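PDB 6GQ8: NEQ011 from Nanoarchaeum equitans Kin4-M, which binds iron and, as a superoxide reductase of the desulfoferrodoxin family, probably reduces superoxide anion. Local coordinates for residues A[41-46]-A[63-68]; A[47-52]-A[92-97]. All coordinates share one frame; numbering follows the deposited sequence.

Contact 1: residues A[41-46]-A[63-68]; sequences HHIQWV and IEFKAH. With FE (Fe (III) ion), chain E.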
ATOM      1  N   HIS A  41      13.218  -3.151 -13.566  1.00 43.17           N
ATOM      2  CA  HIS A  41      14.245  -2.898 -12.555  1.00 43.35           C
ATOM      3  C   HIS A  41      14.022  -1.499 -11.996  1.00 42.51           C
ATOM      4  O   HIS A  41      14.332  -0.513 -12.670  1.00 43.67           O
ATOM      5  CB  HIS A  41      15.644  -3.035 -13.146  1.00 46.16           C
ATOM      6  CG  HIS A  41      16.737  -2.958 -12.126  1.00 47.27           C
ATOM      7  ND1 HIS A  41      18.056  -2.735 -12.458  1.00 50.09           N
ATOM      8  CD2 HIS A  41      16.706  -3.086 -10.778  1.00 46.98           C
ATOM      9  CE1 HIS A  41      18.789  -2.720 -11.359  1.00 50.83           C
ATOM     10  NE2 HIS A  41      17.994  -2.934 -10.325  1.00 48.51           N
ATOM     11  N   HIS A  42      13.504  -1.415 -10.771  1.00 40.74           N
ATOM     12  CA  HIS A  42      13.223  -0.118 -10.170  1.00 39.98           C
ATOM     13  C   HIS A  42      13.052  -0.271  -8.667  1.00 38.72           C
ATOM     14  O   HIS A  42      12.824  -1.370  -8.154  1.00 38.03           O
ATOM     15  CB  HIS A  42      11.970   0.526 -10.779  1.00 38.73           C
ATOM     16  CG  HIS A  42      10.742  -0.329 -10.689  1.00 36.98           C
ATOM     17  ND1 HIS A  42      10.236  -1.024 -11.765  1.00 37.28           N
ATOM     18  CD2 HIS A  42       9.922  -0.602  -9.646  1.00 35.20           C
ATOM     19  CE1 HIS A  42       9.154  -1.684 -11.392  1.00 35.83           C
ATOM     20  NE2 HIS A  42       8.940  -1.444 -10.110  1.00 34.53           N
ATOM     21  N   ILE A  43      13.170   0.856  -7.970  1.00 38.68           N
ATOM     22  CA  ILE A  43      12.861   0.912  -6.547  1.00 37.52           C
ATOM     23  C   ILE A  43      11.355   1.104  -6.424  1.00 37.65           C
ATOM     24  O   ILE A  43      10.809   2.113  -6.880  1.00 34.96           O
ATOM     25  CB  ILE A  43      13.622   2.050  -5.851  1.00 38.75           C
ATOM     26  CG1 ILE A  43      15.128   1.945  -6.119  1.00 41.50           C
ATOM     27  CG2 ILE A  43      13.336   2.034  -4.353  1.00 37.84           C
ATOM     28  CD1 ILE A  43      15.771   0.682  -5.597  1.00 42.27           C
ATOM     29  N   GLN A  44      10.683   0.130  -5.817  1.00 34.00           N
ATOM     30  CA  GLN A  44       9.226   0.106  -5.828  1.00 36.73           C
ATOM     31  C   GLN A  44       8.612   0.835  -4.640  1.00 31.15           C
ATOM     32  O   GLN A  44       7.615   1.545  -4.804  1.00 30.27           O
ATOM     33  CB  GLN A  44       8.729  -1.341  -5.865  1.00 37.39           C
ATOM     34  CG  GLN A  44       7.289  -1.493  -6.323  1.00 41.49           C
ATOM     35  CD  GLN A  44       6.911  -2.946  -6.560  1.00 46.95           C
ATOM     36  OE1 GLN A  44       6.617  -3.683  -5.618  1.00 47.75           O
ATOM     37  NE2 GLN A  44       6.930  -3.367  -7.822  1.00 45.52           N
ATOM     38  N   TRP A  45       9.176   0.680  -3.444  1.00 27.19           N
ATOM     39  CA  TRP A  45       8.559   1.268  -2.263  1.00 26.33           C
ATOM     40  C   TRP A  45       9.584   1.403  -1.147  1.00 25.07           C
ATOM     41  O   TRP A  45      10.667   0.815  -1.191  1.00 25.61           O
ATOM     42  CB  TRP A  45       7.357   0.437  -1.792  1.00 21.85           C
ATOM     43  CG  TRP A  45       7.645  -1.022  -1.564  1.00 19.68           C
ATOM     44  CD1 TRP A  45       7.399  -2.054  -2.433  1.00 22.95           C
ATOM     45  CD2 TRP A  45       8.216  -1.615  -0.392  1.00 20.57           C
ATOM     46  NE1 TRP A  45       7.783  -3.246  -1.870  1.00 23.50           N
ATOM     47  CE2 TRP A  45       8.281  -3.006  -0.616  1.00 22.41           C
ATOM     48  CE3 TRP A  45       8.664  -1.107   0.834  1.00 24.90           C
ATOM     49  CZ2 TRP A  45       8.790  -3.892   0.333  1.00 26.84           C
ATOM     50  CZ3 TRP A  45       9.168  -1.987   1.774  1.00 23.43           C
ATOM     51  CH2 TRP A  45       9.228  -3.364   1.517  1.00 26.80           C
ATOM     52  N   VAL A  46       9.215   2.189  -0.138  1.00 27.67           N
ATOM     53  CA  VAL A  46       9.994   2.333   1.086  1.00 27.83           C
ATOM     54  C   VAL A  46       9.035   2.333   2.272  1.00 23.22           C
ATOM     55  O   VAL A  46       8.010   3.023   2.250  1.00 20.68           O
ATOM     56  CB  VAL A  46      10.858   3.611   1.078  1.00 35.19           C
ATOM     57  CG1 VAL A  46      10.026   4.821   0.688  1.00 36.83           C
ATOM     58  CG2 VAL A  46      11.507   3.824   2.436  1.00 39.03           C
ATOM     59  N   ILE A  63       5.420   4.367   1.392  1.00 23.99           N
ATOM     60  CA  ILE A  63       5.426   5.144   0.158  1.00 24.39           C
ATOM     61  C   ILE A  63       5.693   4.196  -1.000  1.00 25.63           C
ATOM     62  O   ILE A  63       6.734   3.527  -1.034  1.00 28.08           O
ATOM     63  CB  ILE A  63       6.473   6.269   0.180  1.00 25.29           C
ATOM     64  CG1 ILE A  63       6.274   7.167   1.402  1.00 29.29           C
ATOM     65  CG2 ILE A  63       6.393   7.085  -1.103  1.00 29.67           C
ATOM     66  CD1 ILE A  63       7.355   7.007   2.445  1.00 28.20           C
ATOM     67  N   GLU A  64       4.764   4.145  -1.947  1.00 27.64           N
ATOM     68  CA  GLU A  64       4.926   3.367  -3.166  1.00 27.72           C
ATOM     69  C   GLU A  64       5.235   4.316  -4.316  1.00 28.50           C
ATOM     70  O   GLU A  64       4.499   5.282  -4.544  1.00 25.70           O
ATOM     71  CB  GLU A  64       3.671   2.552  -3.485  1.00 28.53           C
ATOM     72  CG  GLU A  64       3.217   1.599  -2.393  1.00 29.08           C
ATOM     73  CD  GLU A  64       3.548   0.149  -2.708  1.00 34.33           C
ATOM     74  OE1 GLU A  64       4.201  -0.104  -3.743  1.00 34.06           O
ATOM     75  OE2 GLU A  64       3.131  -0.741  -1.933  1.00 34.28           O
ATOM     76  N   PHE A  65       6.337   4.052  -5.016  1.00 26.62           N
ATOM     77  CA  PHE A  65       6.704   4.793  -6.217  1.00 26.55           C
ATOM     78  C   PHE A  65       6.149   4.025  -7.411  1.00 26.49           C
ATOM     79  O   PHE A  65       6.662   2.957  -7.761  1.00 26.65           O
ATOM     80  CB  PHE A  65       8.221   4.955  -6.295  1.00 27.03           C
ATOM     81  CG  PHE A  65       8.847   5.401  -5.001  1.00 35.15           C
ATOM     82  CD1 PHE A  65       8.633   6.682  -4.516  1.00 27.67           C
ATOM     83  CD2 PHE A  65       9.631   4.532  -4.258  1.00 32.62           C
ATOM     84  CE1 PHE A  65       9.204   7.096  -3.323  1.00 27.88           C
ATOM     85  CE2 PHE A  65      10.200   4.938  -3.063  1.00 30.71           C
ATOM     86  CZ  PHE A  65       9.988   6.224  -2.597  1.00 29.50           C
ATOM     87  N   LYS A  66       5.102   4.563  -8.037  1.00 27.22           N
ATOM     88  CA  LYS A  66       4.222   3.754  -8.874  1.00 35.77           C
ATOM     89  C   LYS A  66       4.542   3.795 -10.362  1.00 34.66           C
ATOM     90  O   LYS A  66       4.211   2.839 -11.072  1.00 30.80           O
ATOM     91  CB  LYS A  66       2.764   4.187  -8.676  1.00 36.94           C
ATOM     92  CG  LYS A  66       2.190   3.846  -7.312  1.00 38.47           C
ATOM     93  CD  LYS A  66       2.197   2.347  -7.091  1.00 35.69           C
ATOM     94  CE  LYS A  66       1.057   1.898  -6.202  1.00 33.41           C
ATOM     95  NZ  LYS A  66       1.080   0.421  -6.072  1.00 33.39           N
ATOM     96  N   ALA A  67       5.159   4.862 -10.863  1.00 29.89           N
ATOM     97  CA  ALA A  67       5.403   5.012 -12.292  1.00 31.52           C
ATOM     98  C   ALA A  67       6.850   4.661 -12.616  1.00 34.26           C
ATOM     99  O   ALA A  67       7.776   5.140 -11.953  1.00 31.74           O
ATOM    100  CB  ALA A  67       5.083   6.432 -12.758  1.00 33.43           C
ATOM    101  N   HIS A  68       7.038   3.836 -13.646  1.00 32.45           N
ATOM    102  CA  HIS A  68       8.358   3.354 -14.037  1.00 33.15           C
ATOM    103  C   HIS A  68       8.456   3.256 -15.553  1.00 38.52           C
ATOM    104  O   HIS A  68       9.019   2.301 -16.098  1.00 42.46           O
ATOM    105  CB  HIS A  68       8.670   2.006 -13.386  1.00 33.92           C
ATOM    106  CG  HIS A  68       8.431   1.981 -11.908  1.00 31.89           C
ATOM    107  ND1 HIS A  68       9.261   2.614 -11.009  1.00 30.01           N
ATOM    108  CD2 HIS A  68       7.455   1.396 -11.171  1.00 28.78           C
ATOM    109  CE1 HIS A  68       8.805   2.427  -9.783  1.00 33.16           C
ATOM    110  NE2 HIS A  68       7.712   1.688  -9.853  1.00 27.79           N
TER
HETATM  111 FE    FE E 201      18.636  -2.821  -8.111  1.00 41.20          FE
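His42 and His68 lay their imidazole rings flat against each other in a face-to-face stack, the centroids 3.4 Å apart and the planes within 10° of parallel. Although the rings are nearly parallel, the two side chains cross at about a right angle, and CD2 of each histidine sits over the centre of the other ring. His42 reaches this place with CG between its backbone N and carbonyl carbon (chi1 56°). Its ND1 is hydrogen-bonded to Glu38 O, and His68 ND1 to Asn37 OD1, bonds that, with the stack, help hold both rings in their orientation. An alanine at His42 would probably leave one face of the His68 ring without its stacking partner and Glu38 O without this donor.

Beyond the histidines the segments become an antiparallel ladder. Phe65 N bonds to Gln44 O at 2.8 Å, and Val46 and Ile63 exchange two backbone bonds. On the Val46 and Ile63 face, Val46 CG1 wedges between Ile63 CB at 3.9 Å and the Phe65 ring, whose CZ it meets at 3.6 Å. On the opposite face Trp45 and Glu64 run side by side, with Glu64 OE1 3.7 Å from Trp45 CB; that carboxylate also pairs with Lys66 of the third subunit and Arg62 of the fourth. At the start of 41-46, His41 NE2 binds the iron at 2.3 Å.

The contact thus forms the open end of the hairpin of strands 43-52 and 58-65. Val46 packs on strand 22-29 and Ile63 on strand 74-84 of the second sheet, while Ile63 and Glu64 carry the first sheet on into the second subunit.

Contact 2: residues A[47-52]-A[92-97]; sequences DLYFEP and IAISYC. With FE (Fe (III) ion), chain E.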
ATOM      1  N   ASP A  47       9.349   1.538   3.289  1.00 22.98           N
ATOM      2  CA  ASP A  47       8.640   1.567   4.561  1.00 26.10           C
ATOM      3  C   ASP A  47       9.496   2.293   5.589  1.00 27.80           C
ATOM      4  O   ASP A  47      10.710   2.085   5.654  1.00 31.52           O
ATOM      5  CB  ASP A  47       8.328   0.153   5.058  1.00 27.45           C
ATOM      6  CG  ASP A  47       7.046  -0.406   4.478  1.00 30.19           C
ATOM      7  OD1 ASP A  47       6.124   0.384   4.197  1.00 31.43           O
ATOM      8  OD2 ASP A  47       6.957  -1.643   4.312  1.00 33.40           O
ATOM      9  N   LEU A  48       8.862   3.155   6.385  1.00 29.05           N
ATOM     10  CA  LEU A  48       9.551   3.913   7.423  1.00 27.31           C
ATOM     11  C   LEU A  48       8.975   3.538   8.780  1.00 29.40           C
ATOM     12  O   LEU A  48       7.765   3.661   8.998  1.00 29.80           O
ATOM     13  CB  LEU A  48       9.420   5.418   7.187  1.00 29.31           C
ATOM     14  CG  LEU A  48      10.041   6.321   8.257  1.00 35.46           C
ATOM     15  CD1 LEU A  48      11.561   6.219   8.251  1.00 35.62           C
ATOM     16  CD2 LEU A  48       9.595   7.758   8.074  1.00 38.07           C
ATOM     17  N   TYR A  49       9.838   3.094   9.689  1.00 26.25           N
ATOM     18  CA  TYR A  49       9.444   2.757  11.048  1.00 30.07           C
ATOM     19  C   TYR A  49      10.191   3.637  12.041  1.00 32.28           C
ATOM     20  O   TYR A  49      11.282   4.142  11.756  1.00 35.95           O
ATOM     21  CB  TYR A  49       9.733   1.287  11.369  1.00 30.47           C
ATOM     22  CG  TYR A  49       9.071   0.289  10.442  1.00 31.25           C
ATOM     23  CD1 TYR A  49       7.851  -0.293  10.770  1.00 29.17           C
ATOM     24  CD2 TYR A  49       9.675  -0.086   9.252  1.00 31.02           C
ATOM     25  CE1 TYR A  49       7.246  -1.213   9.929  1.00 29.32           C
ATOM     26  CE2 TYR A  49       9.081  -1.007   8.404  1.00 27.87           C
ATOM     27  CZ  TYR A  49       7.868  -1.566   8.750  1.00 29.76           C
ATOM     28  OH  TYR A  49       7.275  -2.476   7.909  1.00 35.59           O
ATOM     29  N   PHE A  50       9.592   3.814  13.216  1.00 36.01           N
ATOM     30  CA  PHE A  50      10.268   4.406  14.362  1.00 34.74           C
ATOM     31  C   PHE A  50      10.215   3.399  15.498  1.00 40.81           C
ATOM     32  O   PHE A  50       9.130   2.955  15.887  1.00 36.08           O
ATOM     33  CB  PHE A  50       9.629   5.731  14.782  1.00 35.85           C
ATOM     34  CG  PHE A  50      10.213   6.308  16.045  1.00 42.14           C
ATOM     35  CD1 PHE A  50      11.570   6.575  16.135  1.00 41.76           C
ATOM     36  CD2 PHE A  50       9.407   6.590  17.135  1.00 41.59           C
ATOM     37  CE1 PHE A  50      12.115   7.107  17.293  1.00 48.29           C
ATOM     38  CE2 PHE A  50       9.945   7.126  18.296  1.00 49.75           C
ATOM     39  CZ  PHE A  50      11.301   7.384  18.375  1.00 49.87           C
ATOM     40  N   GLU A  51      11.385   3.019  16.007  1.00 38.80           N
ATOM     41  CA  GLU A  51      11.484   2.088  17.126  1.00 46.57           C
ATOM     42  C   GLU A  51      11.967   2.850  18.351  1.00 49.40           C
ATOM     43  O   GLU A  51      13.180   3.011  18.549  1.00 49.60           O
ATOM     44  CB  GLU A  51      12.425   0.927  16.801  1.00 47.20           C
ATOM     45  CG  GLU A  51      12.452  -0.147  17.876  1.00 52.34           C
ATOM     46  CD  GLU A  51      13.392  -1.291  17.547  1.00 57.62           C
ATOM     47  OE1 GLU A  51      13.586  -1.583  16.348  1.00 57.47           O
ATOM     48  OE2 GLU A  51      13.934  -1.901  18.494  1.00 63.95           O
ATOM     49  N   PRO A  52      11.066   3.351  19.194  1.00 56.11           N
ATOM     50  CA  PRO A  52      11.510   4.009  20.427  1.00 60.78           C
ATOM     51  C   PRO A  52      12.256   3.021  21.310  1.00 64.37           C
ATOM     52  O   PRO A  52      11.939   1.831  21.348  1.00 64.54           O
ATOM     53  CB  PRO A  52      10.204   4.483  21.075  1.00 61.90           C
ATOM     54  CG  PRO A  52       9.132   3.649  20.452  1.00 59.69           C
ATOM     55  CD  PRO A  52       9.599   3.300  19.077  1.00 55.57           C
ATOM     56  N   ILE A  92      13.899   3.590  11.011  1.00 40.85           N
ATOM     57  CA  ILE A  92      14.271   2.436  10.205  1.00 39.87           C
ATOM     58  C   ILE A  92      13.584   2.564   8.856  1.00 36.24           C
ATOM     59  O   ILE A  92      12.353   2.657   8.787  1.00 36.86           O
ATOM     60  CB  ILE A  92      13.895   1.109  10.886  1.00 39.89           C
ATOM     61  CG1 ILE A  92      14.552   1.011  12.267  1.00 41.42           C
ATOM     62  CG2 ILE A  92      14.303  -0.073  10.016  1.00 42.81           C
ATOM     63  CD1 ILE A  92      14.079  -0.167  13.095  1.00 43.24           C
ATOM     64  N   ALA A  93      14.376   2.590   7.788  1.00 38.63           N
ATOM     65  CA  ALA A  93      13.860   2.644   6.430  1.00 33.24           C
ATOM     66  C   ALA A  93      14.146   1.319   5.745  1.00 32.87           C
ATOM     67  O   ALA A  93      15.272   0.814   5.808  1.00 33.42           O
ATOM     68  CB  ALA A  93      14.483   3.798   5.642  1.00 37.49           C
ATOM     69  N   ILE A  94      13.130   0.765   5.094  1.00 32.24           N
ATOM     70  CA  ILE A  94      13.243  -0.477   4.341  1.00 34.08           C
ATOM     71  C   ILE A  94      12.772  -0.189   2.928  1.00 32.41           C
ATOM     72  O   ILE A  94      11.643   0.274   2.729  1.00 33.68           O
ATOM     73  CB  ILE A  94      12.416  -1.607   4.974  1.00 34.05           C
ATOM     74  CG1 ILE A  94      12.922  -1.917   6.386  1.00 39.67           C
ATOM     75  CG2 ILE A  94      12.446  -2.852   4.096  1.00 36.36           C
ATOM     76  CD1 ILE A  94      12.211  -3.081   7.046  1.00 42.53           C
ATOM     77  N   SER A  95      13.631  -0.457   1.951  1.00 33.22           N
ATOM     78  CA  SER A  95      13.319  -0.213   0.553  1.00 31.71           C
ATOM     79  C   SER A  95      13.431  -1.514  -0.228  1.00 32.79           C
ATOM     80  O   SER A  95      14.166  -2.428   0.159  1.00 35.22           O
ATOM     81  CB  SER A  95      14.254   0.841  -0.048  1.00 29.03           C
ATOM     82  OG  SER A  95      15.597   0.399   0.000  1.00 37.44           O
ATOM     83  N   TYR A  96      12.702  -1.588  -1.339  1.00 30.09           N
ATOM     84  CA  TYR A  96      12.625  -2.803  -2.139  1.00 31.43           C
ATOM     85  C   TYR A  96      12.982  -2.497  -3.583  1.00 32.09           C
ATOM     86  O   TYR A  96      12.415  -1.582  -4.187  1.00 28.87           O
ATOM     87  CB  TYR A  96      11.228  -3.427  -2.076  1.00 27.52           C
ATOM     88  CG  TYR A  96      11.038  -4.598  -3.018  1.00 27.05           C
ATOM     89  CD1 TYR A  96      11.655  -5.816  -2.774  1.00 32.99           C
ATOM     90  CD2 TYR A  96      10.230  -4.488  -4.140  1.00 26.51           C
ATOM     91  CE1 TYR A  96      11.479  -6.894  -3.627  1.00 29.11           C
ATOM     92  CE2 TYR A  96      10.050  -5.560  -5.000  1.00 27.13           C
ATOM     93  CZ  TYR A  96      10.679  -6.760  -4.738  1.00 28.38           C
ATOM     94  OH  TYR A  96      10.504  -7.830  -5.590  1.00 29.33           O
ATOM     95  N   CYS A  97      13.925  -3.262  -4.124  1.00 32.90           N
ATOM     96  CA  CYS A  97      14.264  -3.232  -5.537  1.00 31.91           C
ATOM     97  C   CYS A  97      13.751  -4.507  -6.191  1.00 33.05           C
ATOM     98  O   CYS A  97      13.861  -5.594  -5.616  1.00 31.60           O
ATOM     99  CB  CYS A  97      15.775  -3.103  -5.743  1.00 33.42           C
ATOM    100  SG  CYS A  97      16.318  -3.371  -7.442  1.00 36.54           S
TER
HETATM  101 FE    FE E 201      18.636  -2.821  -8.111  1.00 41.20          FE
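Tyr49 and Ile94 meet because each sends its first branch anti to the carbonyl carbon, Tyr49 with chi1 -57° and Ile94 with its chain then stretched out through chi2. The two side chains stand diagonally across the strand pair, and the tip of Ile94 reaches the phenol ring, CD1 lying 4.0 Å from Tyr49 CE2. The same ring turns its edge to Ile92 O, which lies near the ring plane. Ile92 has the same first torsion and a like extension, and its CD1, one pair further along, lies 3.6 Å from Glu51 OE1; Glu51 arrives there with CG anti to its backbone N (chi1 -174°) and a straight chain beyond.

Beneath these side chains lies a regular antiparallel ladder. Asp47 with Ile94 and Tyr49 with Ile92 are the hydrogen-bonded pairs, each closed by two bonds. Tyr49 N to Ile92 O, at 2.7 Å, is the straightest of the four at 171°. Between them Leu48 and Ala93 form the non-hydrogen-bonded pair, where Ala93 CA comes within 3.3 Å of Asp47 O in a CA-H...O contact. The two faces do different work. Leu48 and Ala93 turn inward, Leu48 onto strand 22-29 and Ala93 onto strand 12-19, whereas the other face carries Tyr49, stacked on His59, and Asp47, whose OD1 forms a salt bridge with Arg62.

Strand 92-97 ends in Cys97, whose SG binds the iron at 2.5 Å. Together with His10, His35, His41 and His100 it makes the one-cysteine, four-histidine iron centre characteristic of superoxide reductases, here held at one end of a two-sheet, immunoglobulin-like beta sandwich.

Overall arrangement
From the N terminus the chain passes His10 and His35, two of the iron ligands, before it enters 41-46 and runs straight on into 47-52, both on strand 43-52. The chain then turns back, and contact 1 closes the short hairpin loop when 63-68 comes alongside 41-46. Contact 2 closes later, after strand 74-84 has crossed to the other sheet and 92-97 has returned beside 47-52. Because the segments alternate, the two loops cross. Strand 43-52 is therefore flanked by 58-65 and 89-97. A probable hydrogen bond from Gln44 N to Tyr96 O links the contacts directly, and His41 and Cys97 bring them to the same iron.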